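PDB 3DOR: protein CT_858, which probably acts as a secreted serine-type endopeptidase of Chlamydia trachomatis, combining a PDZ domain with an S41-family peptidase domain. Local coordinates for residues B[165-170]-B[177-182]. Sequence-based numbering, arbitrary orientation.
Sequences RTTLKI and TREVRV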
ATOM      1  N   ARG B 165      -0.981  12.629  38.074  1.00 46.01           N
ATOM      2  CA  ARG B 165       0.270  13.235  38.481  1.00 47.06           C
ATOM      3  C   ARG B 165       1.303  12.197  38.860  1.00 45.42           C
ATOM      4  O   ARG B 165       0.968  11.093  39.281  1.00 44.76           O
ATOM      5  CB  ARG B 165       0.032  14.192  39.648  1.00 50.12           C
ATOM      6  CG  ARG B 165      -0.786  15.412  39.266  1.00 55.15           C
ATOM      7  CD  ARG B 165      -1.106  16.264  40.480  1.00 59.58           C
ATOM      8  NE  ARG B 165      -1.975  15.557  41.417  1.00 62.66           N
ATOM      9  CZ  ARG B 165      -2.296  16.014  42.624  1.00 63.86           C
ATOM     10  NH1 ARG B 165      -1.815  17.179  43.043  1.00 64.14           N
ATOM     11  NH2 ARG B 165      -3.099  15.307  43.406  1.00 63.68           N
ATOM     12  N   THR B 166       2.568  12.566  38.690  1.00 43.56           N
ATOM     13  CA  THR B 166       3.682  11.698  39.020  1.00 42.47           C
ATOM     14  C   THR B 166       4.794  12.607  39.530  1.00 42.38           C
ATOM     15  O   THR B 166       4.902  13.758  39.112  1.00 43.53           O
ATOM     16  CB  THR B 166       4.157  10.894  37.776  1.00 42.43           C
ATOM     17  OG1 THR B 166       5.152   9.946  38.173  1.00 39.88           O
ATOM     18  CG2 THR B 166       4.727  11.828  36.709  1.00 41.65           C
ATOM     19  N   THR B 167       5.618  12.105  40.438  1.00 41.27           N
ATOM     20  CA  THR B 167       6.680  12.928  40.987  1.00 40.33           C
ATOM     21  C   THR B 167       8.049  12.599  40.422  1.00 40.55           C
ATOM     22  O   THR B 167       8.454  11.442  40.369  1.00 42.08           O
ATOM     23  CB  THR B 167       6.731  12.804  42.517  1.00 40.95           C
ATOM     24  OG1 THR B 167       5.482  13.240  43.061  1.00 41.58           O
ATOM     25  CG2 THR B 167       7.847  13.661  43.091  1.00 40.37           C
ATOM     26  N   LEU B 168       8.760  13.639  40.005  1.00 39.50           N
ATOM     27  CA  LEU B 168      10.093  13.472  39.455  1.00 38.13           C
ATOM     28  C   LEU B 168      11.093  13.966  40.490  1.00 37.12           C
ATOM     29  O   LEU B 168      11.055  15.132  40.881  1.00 37.31           O
ATOM     30  CB  LEU B 168      10.242  14.292  38.172  1.00 35.58           C
ATOM     31  CG  LEU B 168       9.206  14.068  37.067  1.00 35.19           C
ATOM     32  CD1 LEU B 168       9.512  14.989  35.898  1.00 33.35           C
ATOM     33  CD2 LEU B 168       9.227  12.620  36.621  1.00 34.18           C
ATOM     34  N   LYS B 169      11.966  13.081  40.959  1.00 34.93           N
ATOM     35  CA  LYS B 169      12.967  13.504  41.923  1.00 35.23           C
ATOM     36  C   LYS B 169      14.220  13.870  41.136  1.00 34.16           C
ATOM     37  O   LYS B 169      14.759  13.056  40.386  1.00 34.79           O
ATOM     38  CB  LYS B 169      13.296  12.397  42.923  1.00 36.06           C
ATOM     39  CG  LYS B 169      14.221  12.883  44.032  1.00 37.95           C
ATOM     40  CD  LYS B 169      14.593  11.771  45.014  1.00 40.66           C
ATOM     41  CE  LYS B 169      15.442  12.324  46.154  1.00 39.12           C
ATOM     42  NZ  LYS B 169      15.755  11.298  47.191  1.00 40.76           N
ATOM     43  N   ILE B 170      14.681  15.096  41.319  1.00 32.86           N
ATOM     44  CA  ILE B 170      15.851  15.580  40.610  1.00 35.21           C
ATOM     45  C   ILE B 170      16.910  16.110  41.569  1.00 35.70           C
ATOM     46  O   ILE B 170      16.636  16.354  42.748  1.00 37.13           O
ATOM     47  CB  ILE B 170      15.454  16.730  39.686  1.00 35.73           C
ATOM     48  CG1 ILE B 170      14.944  17.900  40.538  1.00 38.55           C
ATOM     49  CG2 ILE B 170      14.351  16.276  38.737  1.00 33.93           C
ATOM     50  CD1 ILE B 170      14.755  19.194  39.789  1.00 42.52           C
ATOM     51  N   THR B 177      18.437  18.353  46.405  1.00 40.53           N
ATOM     52  CA  THR B 177      17.388  17.535  45.811  1.00 41.79           C
ATOM     53  C   THR B 177      16.027  18.231  45.821  1.00 40.86           C
ATOM     54  O   THR B 177      15.705  18.968  46.749  1.00 40.79           O
ATOM     55  CB  THR B 177      17.264  16.197  46.583  1.00 43.75           C
ATOM     56  OG1 THR B 177      18.349  15.334  46.223  1.00 50.01           O
ATOM     57  CG2 THR B 177      15.961  15.514  46.266  1.00 48.80           C
ATOM     58  N   ARG B 178      15.232  17.994  44.782  1.00 39.43           N
ATOM     59  CA  ARG B 178      13.895  18.573  44.683  1.00 38.62           C
ATOM     60  C   ARG B 178      12.930  17.527  44.150  1.00 38.65           C
ATOM     61  O   ARG B 178      13.303  16.695  43.327  1.00 40.49           O
ATOM     62  CB  ARG B 178      13.873  19.769  43.725  1.00 37.33           C
ATOM     63  CG  ARG B 178      14.761  20.928  44.112  1.00 36.34           C
ATOM     64  CD  ARG B 178      14.375  21.520  45.458  1.00 34.23           C
ATOM     65  NE  ARG B 178      15.156  22.724  45.724  1.00 36.36           N
ATOM     66  CZ  ARG B 178      15.120  23.409  46.864  1.00 36.31           C
ATOM     67  NH1 ARG B 178      14.336  23.006  47.856  1.00 31.36           N
ATOM     68  NH2 ARG B 178      15.871  24.496  47.004  1.00 30.61           N
ATOM     69  N   GLU B 179      11.693  17.559  44.621  1.00 40.68           N
ATOM     70  CA  GLU B 179      10.687  16.626  44.136  1.00 42.58           C
ATOM     71  C   GLU B 179       9.677  17.456  43.362  1.00 41.86           C
ATOM     72  O   GLU B 179       8.967  18.273  43.937  1.00 41.79           O
ATOM     73  CB  GLU B 179       9.998  15.911  45.295  1.00 44.51           C
ATOM     74  CG  GLU B 179      10.959  15.182  46.207  1.00 50.09           C
ATOM     75  CD  GLU B 179      10.375  13.899  46.753  1.00 53.52           C
ATOM     76  OE1 GLU B 179       9.216  13.922  47.224  1.00 56.48           O
ATOM     77  OE2 GLU B 179      11.077  12.865  46.716  1.00 56.53           O
ATOM     78  N   VAL B 180       9.625  17.255  42.050  1.00 41.79           N
ATOM     79  CA  VAL B 180       8.718  18.023  41.219  1.00 41.52           C
ATOM     80  C   VAL B 180       7.524  17.196  40.787  1.00 42.55           C
ATOM     81  O   VAL B 180       7.651  16.233  40.027  1.00 41.92           O
ATOM     82  CB  VAL B 180       9.452  18.580  39.977  1.00 42.77           C
ATOM     83  CG1 VAL B 180       8.513  19.452  39.145  1.00 39.41           C
ATOM     84  CG2 VAL B 180      10.652  19.388  40.424  1.00 41.60           C
ATOM     85  N   ARG B 181       6.359  17.579  41.294  1.00 43.65           N
ATOM     86  CA  ARG B 181       5.124  16.893  40.976  1.00 43.76           C
ATOM     87  C   ARG B 181       4.682  17.414  39.617  1.00 43.74           C
ATOM     88  O   ARG B 181       4.514  18.620  39.413  1.00 41.10           O
ATOM     89  CB  ARG B 181       4.067  17.185  42.049  1.00 46.82           C
ATOM     90  CG  ARG B 181       2.855  16.248  42.036  1.00 52.38           C
ATOM     91  CD  ARG B 181       3.259  14.787  42.238  1.00 55.23           C
ATOM     92  NE  ARG B 181       2.106  13.908  42.438  1.00 58.62           N
ATOM     93  CZ  ARG B 181       2.168  12.577  42.483  1.00 60.35           C
ATOM     94  NH1 ARG B 181       3.330  11.953  42.341  1.00 60.91           N
ATOM     95  NH2 ARG B 181       1.064  11.865  42.669  1.00 61.76           N
ATOM     96  N   VAL B 182       4.516  16.489  38.681  1.00 42.72           N
ATOM     97  CA  VAL B 182       4.115  16.827  37.330  1.00 42.96           C
ATOM     98  C   VAL B 182       2.883  16.023  36.898  1.00 41.20           C
ATOM     99  O   VAL B 182       2.599  14.962  37.453  1.00 40.37           O
ATOM    100  CB  VAL B 182       5.306  16.579  36.368  1.00 43.70           C
ATOM    101  CG1 VAL B 182       4.819  16.162  35.008  1.00 44.72           C
ATOM    102  CG2 VAL B 182       6.141  17.847  36.260  1.00 43.56           C
TER
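Residues 165-170 and 177-182 pair as the two arms of an antiparallel β-hairpin within the PDZ-domain region, the axes of these two short segments running at 157°. The register follows from three reciprocal pairs of backbone hydrogen bonds, Thr166 with Val182, Leu168 with Val180 and Ile170 with Arg178; Leu168 N to Val180 O measures 2.8 Å. The intervening non-hydrogen-bonded pairs bring their CA atoms closer together: Thr167 CA to Arg181 CA is 4.3 Å, against 5.1 Å for Leu168 CA to Val180 CA.

Alternation gives the hairpin two unlike faces. Thr166, Leu168, Ile170, Val180 and Val182 share one with Arg178, whose chain leads away beyond CB. Here Ile170 CD1 lies 4.2 Å from Val180 CG2. Ile170 places CG1 between its backbone N and carbonyl carbon (chi1 64°), which sets this branch against Arg178 CB at 3.8 Å. Thr166 OG1 is hydrogen-bonded to Asp120, and Leu86 touches both Thr166 and Val182.

The other face is polar. Arg181 bends at chi2 (59°), which carries its guanidinium over the partner strand, with Arg165 O over one face and Thr167 CB in plane at the edge. A hydrogen bond from Arg181 NH1 to Thr167 OG1 is possible but doubtful, because the hydroxyl is modelled too close to its neighbour. Glu179 crosses Lys169 at a slant, Glu179 OE2 standing 4.1 Å from Lys169 CD; with Lys169 NZ 5.0 Å from Glu179 OE2, the charges attract at most from a distance.

Strand 165-171 also pairs with 115-119, and strand 177-187 with 83-92, consistent with the antiparallel sheet of a PDZ-like fold.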